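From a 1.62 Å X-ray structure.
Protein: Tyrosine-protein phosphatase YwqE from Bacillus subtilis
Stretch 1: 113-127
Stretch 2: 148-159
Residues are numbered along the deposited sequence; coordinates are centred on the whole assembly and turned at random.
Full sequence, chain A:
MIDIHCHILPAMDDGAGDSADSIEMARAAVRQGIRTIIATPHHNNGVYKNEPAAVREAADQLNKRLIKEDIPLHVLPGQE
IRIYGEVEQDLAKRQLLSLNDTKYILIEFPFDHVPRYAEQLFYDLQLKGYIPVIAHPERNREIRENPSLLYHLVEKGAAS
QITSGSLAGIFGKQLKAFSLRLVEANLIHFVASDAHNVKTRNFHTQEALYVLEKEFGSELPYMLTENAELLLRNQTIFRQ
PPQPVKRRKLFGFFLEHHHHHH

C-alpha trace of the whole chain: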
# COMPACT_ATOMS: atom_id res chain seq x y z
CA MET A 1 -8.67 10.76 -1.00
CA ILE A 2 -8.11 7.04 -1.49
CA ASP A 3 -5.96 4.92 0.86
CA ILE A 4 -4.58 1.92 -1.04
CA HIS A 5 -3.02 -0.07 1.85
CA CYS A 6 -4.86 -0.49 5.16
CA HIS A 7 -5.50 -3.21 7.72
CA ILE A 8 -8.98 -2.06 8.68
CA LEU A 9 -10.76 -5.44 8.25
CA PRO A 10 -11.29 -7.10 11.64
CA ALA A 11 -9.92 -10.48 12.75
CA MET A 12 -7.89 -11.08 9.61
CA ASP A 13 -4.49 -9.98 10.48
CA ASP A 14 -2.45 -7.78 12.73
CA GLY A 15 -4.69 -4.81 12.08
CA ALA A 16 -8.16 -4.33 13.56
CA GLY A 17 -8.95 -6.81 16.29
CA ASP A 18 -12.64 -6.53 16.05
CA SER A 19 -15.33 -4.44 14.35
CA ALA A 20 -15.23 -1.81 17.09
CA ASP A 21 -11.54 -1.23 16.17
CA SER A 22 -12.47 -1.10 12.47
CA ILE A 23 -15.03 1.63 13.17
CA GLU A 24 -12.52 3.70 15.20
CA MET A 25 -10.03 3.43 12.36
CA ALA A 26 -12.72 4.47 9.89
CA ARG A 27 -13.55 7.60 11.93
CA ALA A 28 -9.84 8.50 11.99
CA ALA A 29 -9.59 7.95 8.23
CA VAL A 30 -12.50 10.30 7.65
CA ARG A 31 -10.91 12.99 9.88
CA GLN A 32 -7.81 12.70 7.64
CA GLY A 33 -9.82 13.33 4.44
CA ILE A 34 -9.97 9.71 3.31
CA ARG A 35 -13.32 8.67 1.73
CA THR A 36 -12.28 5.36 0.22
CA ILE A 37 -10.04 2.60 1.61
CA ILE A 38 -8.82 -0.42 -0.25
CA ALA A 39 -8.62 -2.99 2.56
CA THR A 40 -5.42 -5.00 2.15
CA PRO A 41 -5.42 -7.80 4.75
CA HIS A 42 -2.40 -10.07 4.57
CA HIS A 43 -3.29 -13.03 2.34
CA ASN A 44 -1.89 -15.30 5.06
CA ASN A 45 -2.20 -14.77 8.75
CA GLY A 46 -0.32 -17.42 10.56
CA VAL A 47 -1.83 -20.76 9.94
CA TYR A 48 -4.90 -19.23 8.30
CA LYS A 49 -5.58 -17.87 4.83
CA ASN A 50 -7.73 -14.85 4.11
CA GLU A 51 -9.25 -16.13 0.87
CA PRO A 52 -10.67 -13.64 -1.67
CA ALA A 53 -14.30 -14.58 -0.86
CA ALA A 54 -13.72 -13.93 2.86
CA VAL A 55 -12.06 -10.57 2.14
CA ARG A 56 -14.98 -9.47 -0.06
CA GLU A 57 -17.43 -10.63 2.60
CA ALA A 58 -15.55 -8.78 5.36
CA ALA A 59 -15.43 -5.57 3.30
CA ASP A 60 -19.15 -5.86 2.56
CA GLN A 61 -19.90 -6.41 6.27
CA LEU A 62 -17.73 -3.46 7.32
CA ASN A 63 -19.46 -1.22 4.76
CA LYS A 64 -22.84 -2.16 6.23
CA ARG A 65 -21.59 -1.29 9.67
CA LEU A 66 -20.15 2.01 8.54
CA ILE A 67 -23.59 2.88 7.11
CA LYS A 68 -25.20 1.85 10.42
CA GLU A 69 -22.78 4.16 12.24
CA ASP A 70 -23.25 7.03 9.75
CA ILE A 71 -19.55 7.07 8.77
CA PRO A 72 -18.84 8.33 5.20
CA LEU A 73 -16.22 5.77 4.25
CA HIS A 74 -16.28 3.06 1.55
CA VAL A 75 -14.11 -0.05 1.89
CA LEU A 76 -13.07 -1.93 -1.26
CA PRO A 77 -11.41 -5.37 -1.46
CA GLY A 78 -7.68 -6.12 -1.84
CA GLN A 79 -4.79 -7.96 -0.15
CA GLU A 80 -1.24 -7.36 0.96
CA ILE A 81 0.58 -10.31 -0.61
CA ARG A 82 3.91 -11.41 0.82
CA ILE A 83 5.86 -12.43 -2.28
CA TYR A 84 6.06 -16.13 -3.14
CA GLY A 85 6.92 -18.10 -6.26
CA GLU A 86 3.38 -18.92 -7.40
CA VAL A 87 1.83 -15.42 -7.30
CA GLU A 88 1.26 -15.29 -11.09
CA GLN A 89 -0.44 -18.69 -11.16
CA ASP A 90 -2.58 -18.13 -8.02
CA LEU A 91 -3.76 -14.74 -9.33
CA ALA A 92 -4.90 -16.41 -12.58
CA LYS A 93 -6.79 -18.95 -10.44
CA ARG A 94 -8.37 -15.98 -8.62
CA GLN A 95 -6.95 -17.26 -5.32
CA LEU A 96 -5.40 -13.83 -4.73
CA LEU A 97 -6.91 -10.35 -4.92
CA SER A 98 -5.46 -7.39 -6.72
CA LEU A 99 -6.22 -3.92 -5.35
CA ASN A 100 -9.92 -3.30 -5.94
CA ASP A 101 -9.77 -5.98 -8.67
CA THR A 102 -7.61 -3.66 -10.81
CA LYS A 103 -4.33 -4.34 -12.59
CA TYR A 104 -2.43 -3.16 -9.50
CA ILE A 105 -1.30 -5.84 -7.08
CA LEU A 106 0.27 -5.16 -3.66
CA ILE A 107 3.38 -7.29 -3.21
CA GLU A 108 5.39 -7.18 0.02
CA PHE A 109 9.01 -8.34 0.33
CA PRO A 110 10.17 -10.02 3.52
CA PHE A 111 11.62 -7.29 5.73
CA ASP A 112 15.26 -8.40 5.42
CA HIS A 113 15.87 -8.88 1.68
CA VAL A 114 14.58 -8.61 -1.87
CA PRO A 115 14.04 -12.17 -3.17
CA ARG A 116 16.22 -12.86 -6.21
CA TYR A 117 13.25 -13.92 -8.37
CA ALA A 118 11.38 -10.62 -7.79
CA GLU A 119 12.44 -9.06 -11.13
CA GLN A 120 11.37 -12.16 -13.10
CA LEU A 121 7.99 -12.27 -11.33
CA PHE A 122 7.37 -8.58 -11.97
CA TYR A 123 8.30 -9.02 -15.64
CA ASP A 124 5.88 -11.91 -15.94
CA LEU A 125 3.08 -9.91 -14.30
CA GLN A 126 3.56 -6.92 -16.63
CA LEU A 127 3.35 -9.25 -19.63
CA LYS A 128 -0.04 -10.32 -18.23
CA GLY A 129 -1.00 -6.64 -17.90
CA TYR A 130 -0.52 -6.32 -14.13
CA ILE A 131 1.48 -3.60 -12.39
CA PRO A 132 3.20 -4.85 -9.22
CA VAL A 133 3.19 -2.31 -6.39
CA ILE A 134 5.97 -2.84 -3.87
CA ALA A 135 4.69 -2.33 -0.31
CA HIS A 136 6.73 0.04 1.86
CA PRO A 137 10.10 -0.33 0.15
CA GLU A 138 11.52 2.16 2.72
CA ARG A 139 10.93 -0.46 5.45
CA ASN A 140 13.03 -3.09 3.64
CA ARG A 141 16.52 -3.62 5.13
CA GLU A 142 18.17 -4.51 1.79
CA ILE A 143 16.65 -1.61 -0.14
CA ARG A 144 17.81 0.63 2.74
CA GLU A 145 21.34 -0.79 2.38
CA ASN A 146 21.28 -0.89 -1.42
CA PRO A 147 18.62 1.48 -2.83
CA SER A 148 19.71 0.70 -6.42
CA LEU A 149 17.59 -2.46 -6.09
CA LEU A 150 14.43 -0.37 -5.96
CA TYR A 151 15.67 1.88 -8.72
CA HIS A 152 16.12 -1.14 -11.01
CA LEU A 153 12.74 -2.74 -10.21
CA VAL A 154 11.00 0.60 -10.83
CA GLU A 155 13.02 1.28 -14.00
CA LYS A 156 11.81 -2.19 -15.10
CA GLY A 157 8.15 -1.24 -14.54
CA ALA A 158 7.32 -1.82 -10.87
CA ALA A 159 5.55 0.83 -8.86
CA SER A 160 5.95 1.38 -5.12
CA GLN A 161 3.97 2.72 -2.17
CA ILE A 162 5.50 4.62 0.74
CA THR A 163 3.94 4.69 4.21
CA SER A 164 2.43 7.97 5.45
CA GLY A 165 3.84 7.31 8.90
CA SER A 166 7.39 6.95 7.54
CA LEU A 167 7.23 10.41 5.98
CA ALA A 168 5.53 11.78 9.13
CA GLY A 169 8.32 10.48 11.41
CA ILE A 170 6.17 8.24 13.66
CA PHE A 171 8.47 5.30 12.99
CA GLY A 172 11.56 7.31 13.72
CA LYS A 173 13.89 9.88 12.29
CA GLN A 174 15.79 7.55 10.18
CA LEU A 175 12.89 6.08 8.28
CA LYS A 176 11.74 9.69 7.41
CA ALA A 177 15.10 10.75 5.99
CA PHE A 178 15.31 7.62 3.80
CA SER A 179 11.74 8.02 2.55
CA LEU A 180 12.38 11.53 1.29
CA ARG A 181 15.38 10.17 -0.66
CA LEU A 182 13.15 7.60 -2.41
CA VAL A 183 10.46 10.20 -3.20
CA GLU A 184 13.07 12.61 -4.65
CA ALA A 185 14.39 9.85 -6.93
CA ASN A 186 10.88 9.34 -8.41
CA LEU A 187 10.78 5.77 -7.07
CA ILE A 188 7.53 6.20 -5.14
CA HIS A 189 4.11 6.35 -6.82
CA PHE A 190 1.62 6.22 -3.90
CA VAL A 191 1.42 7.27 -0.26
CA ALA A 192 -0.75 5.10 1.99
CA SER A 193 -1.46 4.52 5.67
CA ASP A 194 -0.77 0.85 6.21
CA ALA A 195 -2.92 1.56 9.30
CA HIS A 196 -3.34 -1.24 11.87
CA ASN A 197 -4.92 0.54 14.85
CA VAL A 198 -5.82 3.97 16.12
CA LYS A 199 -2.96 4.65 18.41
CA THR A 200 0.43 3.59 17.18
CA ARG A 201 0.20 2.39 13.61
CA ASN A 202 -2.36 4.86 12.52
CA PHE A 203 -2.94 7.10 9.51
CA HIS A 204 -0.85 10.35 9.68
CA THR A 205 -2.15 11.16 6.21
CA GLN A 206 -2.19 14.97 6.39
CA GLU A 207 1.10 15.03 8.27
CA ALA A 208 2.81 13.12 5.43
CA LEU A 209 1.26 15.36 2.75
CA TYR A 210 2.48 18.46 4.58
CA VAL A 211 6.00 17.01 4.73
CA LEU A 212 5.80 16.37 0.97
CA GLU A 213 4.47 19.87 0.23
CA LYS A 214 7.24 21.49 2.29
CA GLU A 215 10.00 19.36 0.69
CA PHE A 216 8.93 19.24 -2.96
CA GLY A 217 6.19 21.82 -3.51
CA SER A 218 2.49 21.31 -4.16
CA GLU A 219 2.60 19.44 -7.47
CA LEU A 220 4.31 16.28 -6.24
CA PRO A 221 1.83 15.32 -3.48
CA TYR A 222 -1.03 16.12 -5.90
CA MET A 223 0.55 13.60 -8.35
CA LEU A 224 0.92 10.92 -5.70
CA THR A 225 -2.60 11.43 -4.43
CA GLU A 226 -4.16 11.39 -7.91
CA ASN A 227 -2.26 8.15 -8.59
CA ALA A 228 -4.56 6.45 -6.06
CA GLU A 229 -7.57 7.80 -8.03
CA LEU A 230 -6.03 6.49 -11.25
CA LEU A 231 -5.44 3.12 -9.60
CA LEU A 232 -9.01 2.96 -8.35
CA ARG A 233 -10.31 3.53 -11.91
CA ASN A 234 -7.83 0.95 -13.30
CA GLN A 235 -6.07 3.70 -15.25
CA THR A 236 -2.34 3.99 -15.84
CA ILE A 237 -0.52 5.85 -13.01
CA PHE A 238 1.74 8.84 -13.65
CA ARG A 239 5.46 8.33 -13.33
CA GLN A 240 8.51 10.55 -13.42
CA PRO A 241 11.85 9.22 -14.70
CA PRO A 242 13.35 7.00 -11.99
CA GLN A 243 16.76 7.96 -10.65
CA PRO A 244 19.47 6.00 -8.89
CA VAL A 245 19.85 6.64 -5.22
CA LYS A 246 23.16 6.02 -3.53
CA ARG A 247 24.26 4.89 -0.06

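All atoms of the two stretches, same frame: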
# COMPACT_ATOMS: atom_id res chain seq x y z
N HIS A 113 15.24 -8.80 3.00
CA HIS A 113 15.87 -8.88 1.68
C HIS A 113 14.86 -8.79 0.55
O HIS A 113 13.65 -8.96 0.77
CB HIS A 113 16.68 -10.19 1.54
CG HIS A 113 15.83 -11.42 1.45
ND1 HIS A 113 15.76 -12.19 0.31
CD2 HIS A 113 15.02 -12.00 2.36
CE1 HIS A 113 14.93 -13.20 0.52
NE2 HIS A 113 14.47 -13.11 1.75
N VAL A 114 15.37 -8.54 -0.65
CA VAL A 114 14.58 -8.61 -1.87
C VAL A 114 14.86 -9.97 -2.50
O VAL A 114 15.99 -10.22 -2.93
CB VAL A 114 14.92 -7.48 -2.85
CG1 VAL A 114 14.12 -7.62 -4.14
CG2 VAL A 114 14.66 -6.12 -2.20
N PRO A 115 13.84 -10.85 -2.56
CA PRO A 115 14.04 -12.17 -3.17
C PRO A 115 14.60 -12.04 -4.59
O PRO A 115 14.22 -11.13 -5.34
CB PRO A 115 12.63 -12.77 -3.19
CG PRO A 115 11.97 -12.14 -2.00
CD PRO A 115 12.47 -10.71 -2.02
N ARG A 116 15.52 -12.95 -4.94
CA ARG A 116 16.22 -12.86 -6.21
C ARG A 116 15.29 -12.98 -7.42
O ARG A 116 15.56 -12.40 -8.46
CB ARG A 116 17.33 -13.92 -6.29
CG ARG A 116 18.38 -13.81 -5.20
CD ARG A 116 19.61 -13.01 -5.64
NE ARG A 116 20.49 -13.79 -6.53
CZ ARG A 116 21.39 -14.67 -6.13
NH1 ARG A 116 21.56 -14.93 -4.83
NH2 ARG A 116 22.13 -15.32 -7.02
N TYR A 117 14.18 -13.70 -7.26
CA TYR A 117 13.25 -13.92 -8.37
C TYR A 117 12.25 -12.77 -8.57
O TYR A 117 11.43 -12.81 -9.48
CB TYR A 117 12.50 -15.24 -8.19
CG TYR A 117 11.61 -15.26 -6.96
CD1 TYR A 117 12.09 -15.69 -5.74
CD2 TYR A 117 10.28 -14.84 -7.04
CE1 TYR A 117 11.29 -15.71 -4.62
CE2 TYR A 117 9.46 -14.85 -5.92
CZ TYR A 117 9.97 -15.28 -4.71
OH TYR A 117 9.18 -15.29 -3.60
N ALA A 118 12.31 -11.75 -7.72
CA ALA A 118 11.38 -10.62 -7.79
C ALA A 118 11.28 -10.00 -9.19
O ALA A 118 10.17 -9.79 -9.69
CB ALA A 118 11.75 -9.55 -6.74
N GLU A 119 12.42 -9.71 -9.81
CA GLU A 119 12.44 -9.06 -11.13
C GLU A 119 11.72 -9.90 -12.19
O GLU A 119 10.97 -9.36 -13.01
CB GLU A 119 13.87 -8.75 -11.59
CG GLU A 119 13.90 -7.84 -12.82
CD GLU A 119 15.30 -7.53 -13.34
OE1 GLU A 119 16.26 -7.48 -12.54
OE2 GLU A 119 15.42 -7.30 -14.57
N GLN A 120 11.98 -11.21 -12.17
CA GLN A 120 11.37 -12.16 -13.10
C GLN A 120 9.86 -12.19 -12.91
O GLN A 120 9.10 -12.08 -13.88
CB GLN A 120 11.98 -13.57 -12.93
CG GLN A 120 11.60 -14.58 -14.03
CD GLN A 120 11.90 -14.08 -15.45
OE1 GLN A 120 13.03 -13.72 -15.78
NE2 GLN A 120 10.87 -14.04 -16.28
N LEU A 121 9.42 -12.29 -11.65
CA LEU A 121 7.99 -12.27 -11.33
C LEU A 121 7.30 -11.01 -11.84
O LEU A 121 6.22 -11.08 -12.43
CB LEU A 121 7.76 -12.40 -9.82
CG LEU A 121 6.31 -12.25 -9.32
CD1 LEU A 121 5.40 -13.32 -9.90
CD2 LEU A 121 6.29 -12.31 -7.82
N PHE A 122 7.93 -9.86 -11.59
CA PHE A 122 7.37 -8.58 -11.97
C PHE A 122 7.29 -8.44 -13.49
O PHE A 122 6.36 -7.82 -14.03
CB PHE A 122 8.19 -7.45 -11.33
CG PHE A 122 7.98 -7.30 -9.82
CD1 PHE A 122 7.26 -8.24 -9.09
CD2 PHE A 122 8.54 -6.22 -9.15
CE1 PHE A 122 7.06 -8.11 -7.71
CE2 PHE A 122 8.36 -6.08 -7.76
CZ PHE A 122 7.62 -7.02 -7.05
N TYR A 123 8.29 -9.01 -14.18
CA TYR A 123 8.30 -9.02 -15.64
C TYR A 123 7.14 -9.84 -16.18
O TYR A 123 6.41 -9.40 -17.09
CB TYR A 123 9.63 -9.58 -16.16
CG TYR A 123 9.66 -9.69 -17.66
CD1 TYR A 123 9.96 -8.59 -18.46
CD2 TYR A 123 9.37 -10.90 -18.29
CE1 TYR A 123 9.98 -8.69 -19.85
CE2 TYR A 123 9.38 -11.01 -19.67
CZ TYR A 123 9.68 -9.90 -20.44
OH TYR A 123 9.69 -10.03 -21.82
N ASP A 124 6.96 -11.01 -15.59
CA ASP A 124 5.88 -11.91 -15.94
C ASP A 124 4.53 -11.24 -15.73
O ASP A 124 3.66 -11.30 -16.60
CB ASP A 124 5.99 -13.21 -15.13
CG ASP A 124 7.20 -14.05 -15.52
OD1 ASP A 124 7.80 -13.82 -16.60
OD2 ASP A 124 7.54 -14.96 -14.74
N LEU A 125 4.36 -10.56 -14.59
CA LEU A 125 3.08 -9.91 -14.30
C LEU A 125 2.75 -8.78 -15.28
O LEU A 125 1.61 -8.65 -15.71
CB LEU A 125 3.02 -9.43 -12.83
CG LEU A 125 3.05 -10.50 -11.73
CD1 LEU A 125 3.24 -9.82 -10.36
CD2 LEU A 125 1.79 -11.38 -11.70
N GLN A 126 3.76 -7.99 -15.65
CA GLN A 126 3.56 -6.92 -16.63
C GLN A 126 3.14 -7.46 -17.98
O GLN A 126 2.33 -6.84 -18.68
CB GLN A 126 4.82 -6.07 -16.78
CG GLN A 126 5.03 -5.08 -15.64
CD GLN A 126 6.29 -4.26 -15.83
OE1 GLN A 126 6.30 -3.27 -16.57
NE2 GLN A 126 7.37 -4.68 -15.18
N LEU A 127 3.71 -8.60 -18.37
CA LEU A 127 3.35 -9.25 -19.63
C LEU A 127 1.90 -9.73 -19.62
O LEU A 127 1.28 -9.85 -20.68
CB LEU A 127 4.28 -10.43 -19.91
CG LEU A 127 5.67 -10.18 -20.51
CD1 LEU A 127 6.16 -11.47 -21.14
CD2 LEU A 127 5.69 -9.07 -21.56
N SER A 148 19.68 0.98 -4.99
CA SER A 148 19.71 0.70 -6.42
C SER A 148 18.78 -0.45 -6.81
O SER A 148 18.30 -0.50 -7.94
CB SER A 148 21.15 0.42 -6.89
OG SER A 148 21.55 -0.93 -6.65
N LEU A 149 18.51 -1.35 -5.86
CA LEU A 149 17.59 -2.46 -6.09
C LEU A 149 16.19 -1.96 -6.43
O LEU A 149 15.53 -2.49 -7.33
CB LEU A 149 17.51 -3.37 -4.87
CG LEU A 149 18.78 -4.14 -4.51
CD1 LEU A 149 18.62 -4.80 -3.16
CD2 LEU A 149 19.11 -5.18 -5.59
N LEU A 150 15.75 -0.94 -5.69
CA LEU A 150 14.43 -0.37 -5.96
C LEU A 150 14.44 0.39 -7.27
O LEU A 150 13.51 0.26 -8.09
CB LEU A 150 13.94 0.53 -4.81
CG LEU A 150 12.60 1.23 -5.04
CD1 LEU A 150 11.47 0.22 -5.11
CD2 LEU A 150 12.36 2.21 -3.90
N TYR A 151 15.49 1.18 -7.47
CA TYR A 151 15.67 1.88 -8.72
C TYR A 151 15.49 0.92 -9.90
O TYR A 151 14.74 1.21 -10.82
CB TYR A 151 17.05 2.54 -8.80
CG TYR A 151 17.44 2.90 -10.20
CD1 TYR A 151 18.32 2.09 -10.92
CD2 TYR A 151 16.92 4.03 -10.82
CE1 TYR A 151 18.67 2.40 -12.21
CE2 TYR A 151 17.27 4.36 -12.12
CZ TYR A 151 18.15 3.53 -12.81
OH TYR A 151 18.52 3.83 -14.10
N HIS A 152 16.17 -0.22 -9.87
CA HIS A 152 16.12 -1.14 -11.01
C HIS A 152 14.74 -1.73 -11.21
O HIS A 152 14.25 -1.79 -12.34
CB HIS A 152 17.19 -2.23 -10.90
CG HIS A 152 18.57 -1.76 -11.21
ND1 HIS A 152 18.91 -1.22 -12.44
CD2 HIS A 152 19.69 -1.71 -10.45
CE1 HIS A 152 20.19 -0.87 -12.42
NE2 HIS A 152 20.68 -1.16 -11.23
N LEU A 153 14.09 -2.15 -10.12
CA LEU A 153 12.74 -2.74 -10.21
C LEU A 153 11.74 -1.73 -10.77
O LEU A 153 10.90 -2.08 -11.60
CB LEU A 153 12.28 -3.29 -8.86
CG LEU A 153 12.99 -4.53 -8.30
CD1 LEU A 153 12.69 -4.73 -6.83
CD2 LEU A 153 12.65 -5.78 -9.12
N VAL A 154 11.85 -0.47 -10.33
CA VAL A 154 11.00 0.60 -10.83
C VAL A 154 11.32 0.97 -12.29
O VAL A 154 10.42 1.14 -13.10
CB VAL A 154 11.03 1.84 -9.90
CG1 VAL A 154 10.32 3.04 -10.55
CG2 VAL A 154 10.39 1.49 -8.56
N GLU A 155 12.61 1.10 -12.61
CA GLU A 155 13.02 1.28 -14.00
C GLU A 155 12.43 0.17 -14.90
O GLU A 155 12.03 0.44 -16.04
CB GLU A 155 14.55 1.29 -14.09
CG GLU A 155 15.10 1.71 -15.42
CD GLU A 155 15.15 0.56 -16.41
OE1 GLU A 155 15.02 0.83 -17.63
OE2 GLU A 155 15.31 -0.60 -15.97
N LYS A 156 12.35 -1.04 -14.36
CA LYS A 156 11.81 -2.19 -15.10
C LYS A 156 10.28 -2.30 -15.09
O LYS A 156 9.72 -3.25 -15.66
CB LYS A 156 12.43 -3.50 -14.61
CG LYS A 156 13.92 -3.70 -15.00
CD LYS A 156 14.08 -3.72 -16.52
CE LYS A 156 15.31 -4.51 -16.93
NZ LYS A 156 15.29 -4.75 -18.41
N GLY A 157 9.60 -1.37 -14.42
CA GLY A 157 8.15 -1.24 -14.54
C GLY A 157 7.33 -1.38 -13.27
O GLY A 157 6.12 -1.17 -13.29
N ALA A 158 8.00 -1.70 -12.16
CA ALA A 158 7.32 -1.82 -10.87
C ALA A 158 6.96 -0.43 -10.38
O ALA A 158 7.62 0.56 -10.70
CB ALA A 158 8.22 -2.50 -9.86
N ALA A 159 5.86 -0.37 -9.64
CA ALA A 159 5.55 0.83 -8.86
C ALA A 159 5.82 0.56 -7.39
O ALA A 159 6.00 -0.59 -6.98
CB ALA A 159 4.06 1.20 -9.06

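Helix 148-155 packs beside helix 118-127 with the same N-to-C sense; the axes cross at -20° and approach to 10.6 Å, with apolar side chains between them and a hydrogen bond from Q126 just past the end of helix 148-155. S148 opens the second stretch but lies out of reach of the first. One residue on, L149 points toward V114, which precedes the other helix, and its CD1 meets V114 CG2 at 4.3 Å. L150 turns away, and H152, though sideways, leads its ring away as well. L153 is the hub and has the largest area covered. Its CA-to-CB bond points sideways, but in the m, t rotamer the end of the chain comes nearer: L153 CD1 reaches V114 CG1 at 4.2 Å, while L153 CD2 lies 3.9 Å from E119 CA and 4.1 Å from F122 CD2. V154, a residue later, again points away. K156 extends along the exposed margin, its CE 3.7 Å from E119 OE2, a contact through carbon rather than a charge pair. Its backbone also takes part: Q126 NE2 donates to K156 O at 2.8 Å and 172°, a nearly straight bond that ties the first helix to the carbonyl where the second ends. At G157 the chain leaves the helix with positive phi in a Schellman motif, G157 N bonding to V154 O at 3.0 Å and A158 N to L153 O at 3.0 Å. G157 CA sits 3.4 Å from Q126 OE1; an ideal CB would lie 2.0 Å from that Q126 OE1, a clash, and the backbone angles alone already call for glycine. Beyond it, A158 CB packs at 3.8 Å on F122 CD2, so the buried F122 ring touches both L153 and A158, approaching each obliquely. A159 lies beyond reach of the first stretch.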